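Local coordinates for 336aa long hypothetical dTDP-glucose 4,6-dehydratase (Pyrococcus horikoshii, PDB 2HUN), which probably acts as a dTDP-glucose 4,6-dehydratase, a lyase that holds NAD in a Rossmann fold, at residues L7-R21 against I33-L47. Residues are numbered along the deposited sequence; the frame is centred on the assembly and turned at random.
Sequences LVTGGMGFIGSNFIR and INIDKLGYGSNPANL. With NAD (nicotinamide-adenine-dinucleotide), chain C.
Met12 lays its bent side chain over Leu38, Pro44 and Leu47. Its CG lies 3.8 Å from Leu38 CD2, and its SD lies 4.0 Å from Leu47 CD1. The bends at chi2 (66°) and chi3 (91°) fold the thioether back among these residues, and Phe58 of strand 56-60 also touches the Met12 side chain. The backbone of Met12 is gripped too. Met12 N donates to Asp36 OD2 (2.9 Å), meeting it from above the carboxylate plane, and Met12 O accepts from Asn43 N. Asp36 OD1 takes the amide of Leu38 on its anti lone pair, an Asx turn that helps fix the carboxylate. Both its oxygens accept from the adenosine ribose of NAD: O2B reaches OD1 (2.6 Å) and O3B reaches OD2. An alanine in place of Asp36 would probably leave both ribose hydroxyls and the Met12 amide without their acceptor. Farther along, Ile20 CD1 meets Leu47 CD1 with the side chains at about a right angle. Arg21 NH2 donates to Asn46 O (2.7 Å), in the plane of both groups, while NH1 pairs with Asp49. Strands 7-9 and 33-36 run parallel, joined by bonds such as Val8 N to Ile33 O (2.9 Å). Phe14 N and Ile15 N hold the two phosphates at the start of the helix. Glycine-rich turn, helix N-terminus and acidic residue ending the second strand form the dinucleotide-binding beta-alpha-beta unit of a Rossmann fold.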
ATOM      1  N   LEU A   7     -15.739  17.831   5.437  1.00 26.34           N
ATOM      2  CA  LEU A   7     -15.064  17.341   6.623  1.00 25.14           C
ATOM      3  C   LEU A   7     -13.601  17.382   6.203  1.00 25.38           C
ATOM      4  O   LEU A   7     -13.216  16.706   5.250  1.00 25.53           O
ATOM      5  CB  LEU A   7     -15.443  15.894   6.938  1.00 24.56           C
ATOM      6  CG  LEU A   7     -14.598  15.303   8.074  1.00 26.36           C
ATOM      7  CD1 LEU A   7     -14.951  16.006   9.393  1.00 26.57           C
ATOM      8  CD2 LEU A   7     -14.839  13.802   8.183  1.00 26.66           C
ATOM      9  N   VAL A   8     -12.798  18.198   6.875  1.00 25.36           N
ATOM     10  CA  VAL A   8     -11.379  18.292   6.560  1.00 25.50           C
ATOM     11  C   VAL A   8     -10.578  17.681   7.704  1.00 26.40           C
ATOM     12  O   VAL A   8     -10.597  18.209   8.817  1.00 26.15           O
ATOM     13  CB  VAL A   8     -10.924  19.765   6.379  1.00 25.99           C
ATOM     14  CG1 VAL A   8      -9.413  19.819   6.168  1.00 22.14           C
ATOM     15  CG2 VAL A   8     -11.655  20.411   5.191  1.00 22.22           C
ATOM     16  N   THR A   9      -9.892  16.566   7.445  1.00 25.79           N
ATOM     17  CA  THR A   9      -9.087  15.931   8.491  1.00 24.96           C
ATOM     18  C   THR A   9      -7.698  16.564   8.472  1.00 24.59           C
ATOM     19  O   THR A   9      -7.194  16.959   7.416  1.00 24.44           O
ATOM     20  CB  THR A   9      -8.944  14.389   8.291  1.00 24.97           C
ATOM     21  OG1 THR A   9      -8.065  14.121   7.192  1.00 21.64           O
ATOM     22  CG2 THR A   9     -10.311  13.745   8.025  1.00 24.76           C
ATOM     23  N   GLY A  10      -7.087  16.659   9.647  1.00 24.54           N
ATOM     24  CA  GLY A  10      -5.769  17.258   9.752  1.00 24.52           C
ATOM     25  C   GLY A  10      -5.802  18.729   9.383  1.00 24.46           C
ATOM     26  O   GLY A  10      -4.807  19.289   8.925  1.00 26.47           O
ATOM     27  N   GLY A  11      -6.952  19.359   9.597  1.00 24.22           N
ATOM     28  CA  GLY A  11      -7.110  20.761   9.262  1.00 24.33           C
ATOM     29  C   GLY A  11      -6.302  21.756  10.074  1.00 25.90           C
ATOM     30  O   GLY A  11      -6.121  22.893   9.641  1.00 26.77           O
ATOM     31  N   MET A  12      -5.814  21.348  11.243  1.00 27.12           N
ATOM     32  CA  MET A  12      -5.030  22.251  12.081  1.00 27.80           C
ATOM     33  C   MET A  12      -3.554  22.239  11.688  1.00 28.49           C
ATOM     34  O   MET A  12      -2.718  22.853  12.360  1.00 28.76           O
ATOM     35  CB  MET A  12      -5.168  21.871  13.559  1.00 27.81           C
ATOM     36  CG  MET A  12      -5.135  23.075  14.489  1.00 30.21           C
ATOM     37  SD  MET A  12      -6.577  24.147  14.231  1.00 31.01           S
ATOM     38  CE  MET A  12      -7.723  23.404  15.446  1.00 29.09           C
ATOM     39  N   GLY A  13      -3.242  21.538  10.600  1.00 25.86           N
ATOM     40  CA  GLY A  13      -1.870  21.460  10.131  1.00 24.88           C
ATOM     41  C   GLY A  13      -1.546  22.484   9.055  1.00 22.94           C
ATOM     42  O   GLY A  13      -2.371  23.337   8.719  1.00 23.04           O
ATOM     43  N   PHE A  14      -0.345  22.383   8.500  1.00 24.10           N
ATOM     44  CA  PHE A  14       0.132  23.308   7.470  1.00 23.62           C
ATOM     45  C   PHE A  14      -0.787  23.439   6.256  1.00 24.01           C
ATOM     46  O   PHE A  14      -1.386  24.494   6.023  1.00 25.23           O
ATOM     47  CB  PHE A  14       1.543  22.875   7.040  1.00 24.44           C
ATOM     48  CG  PHE A  14       2.071  23.570   5.805  1.00 23.96           C
ATOM     49  CD1 PHE A  14       1.797  24.906   5.552  1.00 24.43           C
ATOM     50  CD2 PHE A  14       2.901  22.887   4.921  1.00 25.45           C
ATOM     51  CE1 PHE A  14       2.343  25.557   4.436  1.00 26.02           C
ATOM     52  CE2 PHE A  14       3.452  23.531   3.804  1.00 26.56           C
ATOM     53  CZ  PHE A  14       3.169  24.869   3.565  1.00 25.13           C
ATOM     54  N   ILE A  15      -0.904  22.371   5.481  1.00 23.91           N
ATOM     55  CA  ILE A  15      -1.734  22.400   4.280  1.00 23.55           C
ATOM     56  C   ILE A  15      -3.223  22.439   4.606  1.00 21.56           C
ATOM     57  O   ILE A  15      -3.992  23.118   3.926  1.00 21.44           O
ATOM     58  CB  ILE A  15      -1.431  21.181   3.376  1.00 24.37           C
ATOM     59  CG1 ILE A  15       0.057  21.178   3.014  1.00 27.19           C
ATOM     60  CG2 ILE A  15      -2.284  21.237   2.108  1.00 24.99           C
ATOM     61  CD1 ILE A  15       0.514  19.944   2.250  1.00 26.95           C
ATOM     62  N   GLY A  16      -3.627  21.717   5.650  1.00 22.96           N
ATOM     63  CA  GLY A  16      -5.027  21.700   6.037  1.00 22.25           C
ATOM     64  C   GLY A  16      -5.552  23.095   6.342  1.00 24.10           C
ATOM     65  O   GLY A  16      -6.622  23.478   5.869  1.00 24.62           O
ATOM     66  N   SER A  17      -4.798  23.859   7.133  1.00 23.01           N
ATOM     67  CA  SER A  17      -5.197  25.219   7.488  1.00 24.87           C
ATOM     68  C   SER A  17      -5.290  26.098   6.257  1.00 23.65           C
ATOM     69  O   SER A  17      -6.243  26.857   6.103  1.00 23.90           O
ATOM     70  CB  SER A  17      -4.202  25.833   8.475  1.00 25.74           C
ATOM     71  OG  SER A  17      -4.347  25.238   9.749  1.00 30.74           O
ATOM     72  N   ASN A  18      -4.291  26.018   5.387  1.00 23.94           N
ATOM     73  CA  ASN A  18      -4.319  26.807   4.164  1.00 23.95           C
ATOM     74  C   ASN A  18      -5.559  26.445   3.335  1.00 25.12           C
ATOM     75  O   ASN A  18      -6.204  27.318   2.761  1.00 27.13           O
ATOM     76  CB  ASN A  18      -3.049  26.549   3.347  1.00 23.92           C
ATOM     77  CG  ASN A  18      -1.900  27.452   3.757  1.00 23.29           C
ATOM     78  OD1 ASN A  18      -1.908  28.644   3.470  1.00 23.84           O
ATOM     79  ND2 ASN A  18      -0.913  26.888   4.436  1.00 24.92           N
ATOM     80  N   PHE A  19      -5.884  25.155   3.282  1.00 24.62           N
ATOM     81  CA  PHE A  19      -7.042  24.690   2.525  1.00 25.47           C
ATOM     82  C   PHE A  19      -8.328  25.285   3.095  1.00 25.50           C
ATOM     83  O   PHE A  19      -9.125  25.882   2.369  1.00 24.00           O
ATOM     84  CB  PHE A  19      -7.132  23.159   2.568  1.00 24.42           C
ATOM     85  CG  PHE A  19      -8.277  22.593   1.764  1.00 25.83           C
ATOM     86  CD1 PHE A  19      -8.229  22.570   0.369  1.00 24.15           C
ATOM     87  CD2 PHE A  19      -9.413  22.106   2.402  1.00 26.11           C
ATOM     88  CE1 PHE A  19      -9.292  22.071  -0.373  1.00 23.99           C
ATOM     89  CE2 PHE A  19     -10.485  21.603   1.668  1.00 25.36           C
ATOM     90  CZ  PHE A  19     -10.424  21.586   0.276  1.00 25.14           C
ATOM     91  N   ILE A  20      -8.522  25.119   4.401  1.00 25.40           N
ATOM     92  CA  ILE A  20      -9.711  25.635   5.067  1.00 26.52           C
ATOM     93  C   ILE A  20      -9.913  27.143   4.871  1.00 26.95           C
ATOM     94  O   ILE A  20     -11.012  27.580   4.545  1.00 29.28           O
ATOM     95  CB  ILE A  20      -9.679  25.309   6.578  1.00 26.24           C
ATOM     96  CG1 ILE A  20      -9.791  23.791   6.763  1.00 21.99           C
ATOM     97  CG2 ILE A  20     -10.805  26.056   7.302  1.00 23.27           C
ATOM     98  CD1 ILE A  20      -9.701  23.302   8.207  1.00 22.83           C
ATOM     99  N   ARG A  21      -8.863  27.937   5.060  1.00 27.70           N
ATOM    100  CA  ARG A  21      -8.983  29.385   4.882  1.00 29.58           C
ATOM    101  C   ARG A  21      -9.392  29.695   3.437  1.00 30.87           C
ATOM    102  O   ARG A  21     -10.291  30.504   3.181  1.00 29.38           O
ATOM    103  CB  ARG A  21      -7.651  30.075   5.207  1.00 31.39           C
ATOM    104  CG  ARG A  21      -7.742  31.601   5.292  1.00 36.46           C
ATOM    105  CD  ARG A  21      -6.448  32.203   5.839  1.00 39.02           C
ATOM    106  NE  ARG A  21      -6.090  31.666   7.154  1.00 38.82           N
ATOM    107  CZ  ARG A  21      -6.549  32.138   8.314  1.00 41.99           C
ATOM    108  NH1 ARG A  21      -7.389  33.166   8.338  1.00 41.87           N
ATOM    109  NH2 ARG A  21      -6.166  31.580   9.458  1.00 41.06           N
ATOM    110  N   ILE A  33     -15.951  21.298   8.811  1.00 26.40           N
ATOM    111  CA  ILE A  33     -15.811  20.672  10.107  1.00 26.34           C
ATOM    112  C   ILE A  33     -14.390  20.153  10.048  1.00 27.05           C
ATOM    113  O   ILE A  33     -14.065  19.332   9.190  1.00 26.85           O
ATOM    114  CB  ILE A  33     -16.742  19.474  10.304  1.00 25.91           C
ATOM    115  CG1 ILE A  33     -18.198  19.934  10.353  1.00 24.91           C
ATOM    116  CG2 ILE A  33     -16.356  18.749  11.583  1.00 25.39           C
ATOM    117  CD1 ILE A  33     -19.188  18.786  10.418  1.00 27.28           C
ATOM    118  N   ASN A  34     -13.546  20.645  10.943  1.00 27.45           N
ATOM    119  CA  ASN A  34     -12.152  20.243  10.993  1.00 28.88           C
ATOM    120  C   ASN A  34     -11.902  19.269  12.133  1.00 29.52           C
ATOM    121  O   ASN A  34     -12.084  19.609  13.299  1.00 30.59           O
ATOM    122  CB  ASN A  34     -11.268  21.500  11.140  1.00 28.59           C
ATOM    123  CG  ASN A  34      -9.834  21.179  11.520  1.00 29.09           C
ATOM    124  OD1 ASN A  34      -9.357  20.069  11.314  1.00 27.93           O
ATOM    125  ND2 ASN A  34      -9.129  22.171  12.064  1.00 27.28           N
ATOM    126  N   ILE A  35     -11.507  18.047  11.793  1.00 29.54           N
ATOM    127  CA  ILE A  35     -11.212  17.059  12.814  1.00 28.75           C
ATOM    128  C   ILE A  35      -9.699  16.919  12.831  1.00 28.77           C
ATOM    129  O   ILE A  35      -9.075  16.606  11.820  1.00 27.72           O
ATOM    130  CB  ILE A  35     -11.898  15.694  12.525  1.00 29.66           C
ATOM    131  CG1 ILE A  35     -11.515  14.688  13.610  1.00 28.22           C
ATOM    132  CG2 ILE A  35     -11.522  15.185  11.139  1.00 29.09           C
ATOM    133  CD1 ILE A  35     -12.250  13.365  13.518  1.00 27.64           C
ATOM    134  N   ASP A  36      -9.113  17.207  13.985  1.00 26.99           N
ATOM    135  CA  ASP A  36      -7.679  17.145  14.148  1.00 25.68           C
ATOM    136  C   ASP A  36      -7.452  16.708  15.569  1.00 26.73           C
ATOM    137  O   ASP A  36      -8.126  17.130  16.498  1.00 26.25           O
ATOM    138  CB  ASP A  36      -7.046  18.517  13.908  1.00 24.05           C
ATOM    139  CG  ASP A  36      -5.558  18.432  13.590  1.00 24.48           C
ATOM    140  OD1 ASP A  36      -4.767  18.055  14.474  1.00 21.48           O
ATOM    141  OD2 ASP A  36      -5.182  18.748  12.439  1.00 24.33           O
ATOM    142  N   LYS A  37      -6.462  15.859  15.708  1.00 26.96           N
ATOM    143  CA  LYS A  37      -6.098  15.265  16.954  1.00 26.85           C
ATOM    144  C   LYS A  37      -5.174  16.170  17.796  1.00 27.34           C
ATOM    145  O   LYS A  37      -4.949  15.933  18.989  1.00 27.36           O
ATOM    146  CB  LYS A  37      -5.465  13.931  16.576  1.00 27.86           C
ATOM    147  CG  LYS A  37      -4.053  13.977  15.973  1.00 25.93           C
ATOM    148  CD  LYS A  37      -3.437  12.554  15.862  1.00 25.78           C
ATOM    149  CE  LYS A  37      -1.910  12.599  15.708  1.00 25.72           C
ATOM    150  NZ  LYS A  37      -1.273  11.256  15.535  1.00 24.66           N
ATOM    151  N   LEU A  38      -4.674  17.221  17.152  1.00 26.25           N
ATOM    152  CA  LEU A  38      -3.766  18.191  17.762  1.00 28.10           C
ATOM    153  C   LEU A  38      -2.464  17.538  18.197  1.00 29.76           C
ATOM    154  O   LEU A  38      -2.032  17.676  19.343  1.00 30.71           O
ATOM    155  CB  LEU A  38      -4.427  18.893  18.956  1.00 27.32           C
ATOM    156  CG  LEU A  38      -5.672  19.742  18.656  1.00 28.37           C
ATOM    157  CD1 LEU A  38      -6.056  20.541  19.903  1.00 27.40           C
ATOM    158  CD2 LEU A  38      -5.395  20.692  17.482  1.00 27.95           C
ATOM    159  N   GLY A  39      -1.846  16.813  17.272  1.00 29.30           N
ATOM    160  CA  GLY A  39      -0.586  16.162  17.566  1.00 30.97           C
ATOM    161  C   GLY A  39       0.548  16.844  16.818  1.00 31.03           C
ATOM    162  O   GLY A  39       0.488  18.038  16.540  1.00 31.46           O
ATOM    163  N   TYR A  40       1.583  16.080  16.493  1.00 32.36           N
ATOM    164  CA  TYR A  40       2.735  16.611  15.773  1.00 33.27           C
ATOM    165  C   TYR A  40       2.327  17.419  14.536  1.00 32.91           C
ATOM    166  O   TYR A  40       1.591  16.930  13.671  1.00 31.69           O
ATOM    167  CB  TYR A  40       3.656  15.460  15.344  1.00 34.93           C
ATOM    168  CG  TYR A  40       4.822  15.915  14.494  1.00 38.14           C
ATOM    169  CD1 TYR A  40       5.938  16.517  15.071  1.00 39.41           C
ATOM    170  CD2 TYR A  40       4.777  15.805  13.104  1.00 39.59           C
ATOM    171  CE1 TYR A  40       6.980  17.003  14.282  1.00 41.99           C
ATOM    172  CE2 TYR A  40       5.808  16.285  12.309  1.00 41.16           C
ATOM    173  CZ  TYR A  40       6.904  16.883  12.899  1.00 42.21           C
ATOM    174  OH  TYR A  40       7.922  17.360  12.105  1.00 45.44           O
ATOM    175  N   GLY A  41       2.811  18.657  14.460  1.00 31.60           N
ATOM    176  CA  GLY A  41       2.513  19.507  13.322  1.00 28.29           C
ATOM    177  C   GLY A  41       1.310  20.420  13.464  1.00 27.79           C
ATOM    178  O   GLY A  41       1.194  21.404  12.737  1.00 25.92           O
ATOM    179  N   SER A  42       0.413  20.108  14.393  1.00 26.44           N
ATOM    180  CA  SER A  42      -0.779  20.924  14.582  1.00 27.18           C
ATOM    181  C   SER A  42      -0.468  22.254  15.261  1.00 28.48           C
ATOM    182  O   SER A  42       0.463  22.364  16.054  1.00 28.78           O
ATOM    183  CB  SER A  42      -1.821  20.167  15.415  1.00 28.51           C
ATOM    184  OG  SER A  42      -1.371  19.954  16.741  1.00 27.45           O
ATOM    185  N   ASN A  43      -1.262  23.266  14.941  1.00 29.84           N
ATOM    186  CA  ASN A  43      -1.085  24.582  15.529  1.00 29.75           C
ATOM    187  C   ASN A  43      -2.406  25.344  15.484  1.00 29.97           C
ATOM    188  O   ASN A  43      -2.775  25.903  14.449  1.00 28.75           O
ATOM    189  CB  ASN A  43      -0.002  25.363  14.776  1.00 31.62           C
ATOM    190  CG  ASN A  43       0.443  26.608  15.525  1.00 34.91           C
ATOM    191  OD1 ASN A  43      -0.143  26.984  16.544  1.00 35.47           O
ATOM    192  ND2 ASN A  43       1.486  27.254  15.021  1.00 35.53           N
ATOM    193  N   PRO A  44      -3.142  25.363  16.609  1.00 29.75           N
ATOM    194  CA  PRO A  44      -4.432  26.052  16.728  1.00 30.16           C
ATOM    195  C   PRO A  44      -4.365  27.500  16.248  1.00 30.60           C
ATOM    196  O   PRO A  44      -5.363  28.065  15.799  1.00 29.92           O
ATOM    197  CB  PRO A  44      -4.733  25.965  18.221  1.00 30.23           C
ATOM    198  CG  PRO A  44      -4.103  24.665  18.607  1.00 31.03           C
ATOM    199  CD  PRO A  44      -2.778  24.716  17.883  1.00 30.38           C
ATOM    200  N   ALA A  45      -3.180  28.095  16.350  1.00 30.53           N
ATOM    201  CA  ALA A  45      -2.986  29.479  15.936  1.00 32.10           C
ATOM    202  C   ALA A  45      -3.226  29.647  14.438  1.00 32.84           C
ATOM    203  O   ALA A  45      -3.568  30.734  13.974  1.00 31.82           O
ATOM    204  CB  ALA A  45      -1.573  29.943  16.304  1.00 32.46           C
ATOM    205  N   ASN A  46      -3.047  28.564  13.688  1.00 32.68           N
ATOM    206  CA  ASN A  46      -3.250  28.586  12.244  1.00 31.90           C
ATOM    207  C   ASN A  46      -4.649  29.059  11.871  1.00 32.32           C
ATOM    208  O   ASN A  46      -4.824  29.753  10.874  1.00 32.21           O
ATOM    209  CB  ASN A  46      -3.055  27.187  11.651  1.00 31.35           C
ATOM    210  CG  ASN A  46      -1.630  26.708  11.726  1.00 30.27           C
ATOM    211  OD1 ASN A  46      -0.756  27.396  12.246  1.00 30.99           O
ATOM    212  ND2 ASN A  46      -1.384  25.510  11.202  1.00 30.55           N
ATOM    213  N   LEU A  47      -5.641  28.684  12.673  1.00 33.09           N
ATOM    214  CA  LEU A  47      -7.026  29.038  12.377  1.00 34.76           C
ATOM    215  C   LEU A  47      -7.765  29.808  13.472  1.00 38.05           C
ATOM    216  O   LEU A  47      -8.998  29.838  13.473  1.00 37.24           O
ATOM    217  CB  LEU A  47      -7.821  27.762  12.065  1.00 32.52           C
ATOM    218  CG  LEU A  47      -7.366  26.919  10.869  1.00 32.11           C
ATOM    219  CD1 LEU A  47      -8.124  25.604  10.835  1.00 30.11           C
ATOM    220  CD2 LEU A  47      -7.589  27.703   9.590  1.00 29.52           C
TER
HETATM  221  PA  NAD C 801       1.298  18.570   9.284  1.00 29.81           P
HETATM  222  O1A NAD C 801       2.203  17.682  10.030  1.00 30.66           O
HETATM  223  O2A NAD C 801       1.544  20.040   9.286  1.00 28.28           O
HETATM  224  O5B NAD C 801      -0.178  18.340   9.869  1.00 29.61           O
HETATM  225  C5B NAD C 801      -0.803  17.051   9.957  1.00 25.98           C
HETATM  226  C4B NAD C 801      -2.121  17.327  10.694  1.00 25.67           C
HETATM  227  O4B NAD C 801      -2.892  16.116  10.810  1.00 26.08           O
HETATM  228  C3B NAD C 801      -1.860  17.836  12.140  1.00 23.84           C
HETATM  229  O3B NAD C 801      -2.698  18.968  12.430  1.00 25.94           O
HETATM  230  C2B NAD C 801      -2.125  16.587  13.000  1.00 26.35           C
HETATM  231  O2B NAD C 801      -2.523  16.818  14.351  1.00 24.19           O
HETATM  232  C1B NAD C 801      -3.186  15.855  12.179  1.00 26.08           C
HETATM  233  N9A NAD C 801      -3.211  14.390  12.389  1.00 26.35           N
HETATM  234  C8A NAD C 801      -2.196  13.512  12.281  1.00 29.07           C
HETATM  235  N7A NAD C 801      -2.643  12.287  12.553  1.00 27.53           N
HETATM  236  C5A NAD C 801      -3.940  12.364  12.836  1.00 25.53           C
HETATM  237  C6A NAD C 801      -4.946  11.426  13.199  1.00 26.02           C
HETATM  238  N6A NAD C 801      -4.715  10.128  13.337  1.00 25.53           N
HETATM  239  N1A NAD C 801      -6.248  11.932  13.424  1.00 25.38           N
HETATM  240  C2A NAD C 801      -6.513  13.303  13.292  1.00 25.20           C
HETATM  241  N3A NAD C 801      -5.565  14.186  12.952  1.00 26.48           N
HETATM  242  C4A NAD C 801      -4.309  13.717  12.729  1.00 25.68           C
HETATM  243  O3  NAD C 801       1.495  18.129   7.771  1.00 28.75           O
HETATM  244  PN  NAD C 801       0.958  18.601   6.358  1.00 27.11           P
HETATM  245  O1N NAD C 801       2.224  18.942   5.646  1.00 26.85           O
HETATM  246  O2N NAD C 801      -0.010  19.711   6.471  1.00 24.88           O
HETATM  247  O5D NAD C 801       0.402  17.255   5.656  1.00 28.72           O
HETATM  248  C5D NAD C 801      -0.932  17.099   5.164  1.00 26.52           C
HETATM  249  C4D NAD C 801      -0.968  15.893   4.190  1.00 27.11           C
HETATM  250  O4D NAD C 801      -0.283  16.206   2.966  1.00 24.92           O
HETATM  251  C3D NAD C 801      -0.324  14.634   4.785  1.00 26.37           C
HETATM  252  O3D NAD C 801      -1.167  13.496   4.469  1.00 26.82           O
HETATM  253  C2D NAD C 801       1.052  14.559   4.065  1.00 25.82           C
HETATM  254  O2D NAD C 801       1.475  13.197   3.957  1.00 27.39           O
HETATM  255  C1D NAD C 801       0.735  15.215   2.730  1.00 26.83           C
HETATM  256  N1N NAD C 801       1.884  15.861   2.062  1.00 27.36           N
HETATM  257  C2N NAD C 801       2.527  17.029   2.593  1.00 27.12           C
HETATM  258  C3N NAD C 801       3.606  17.590   1.887  1.00 28.60           C
HETATM  259  C7N NAD C 801       4.339  18.854   2.394  1.00 28.92           C
HETATM  260  O7N NAD C 801       5.159  19.404   1.649  1.00 28.14           O
HETATM  261  N7N NAD C 801       4.063  19.331   3.601  1.00 24.58           N
HETATM  262  C4N NAD C 801       4.048  17.003   0.674  1.00 27.77           C
HETATM  263  C5N NAD C 801       3.405  15.854   0.170  1.00 28.23           C
HETATM  264  C6N NAD C 801       2.322  15.274   0.851  1.00 27.58           C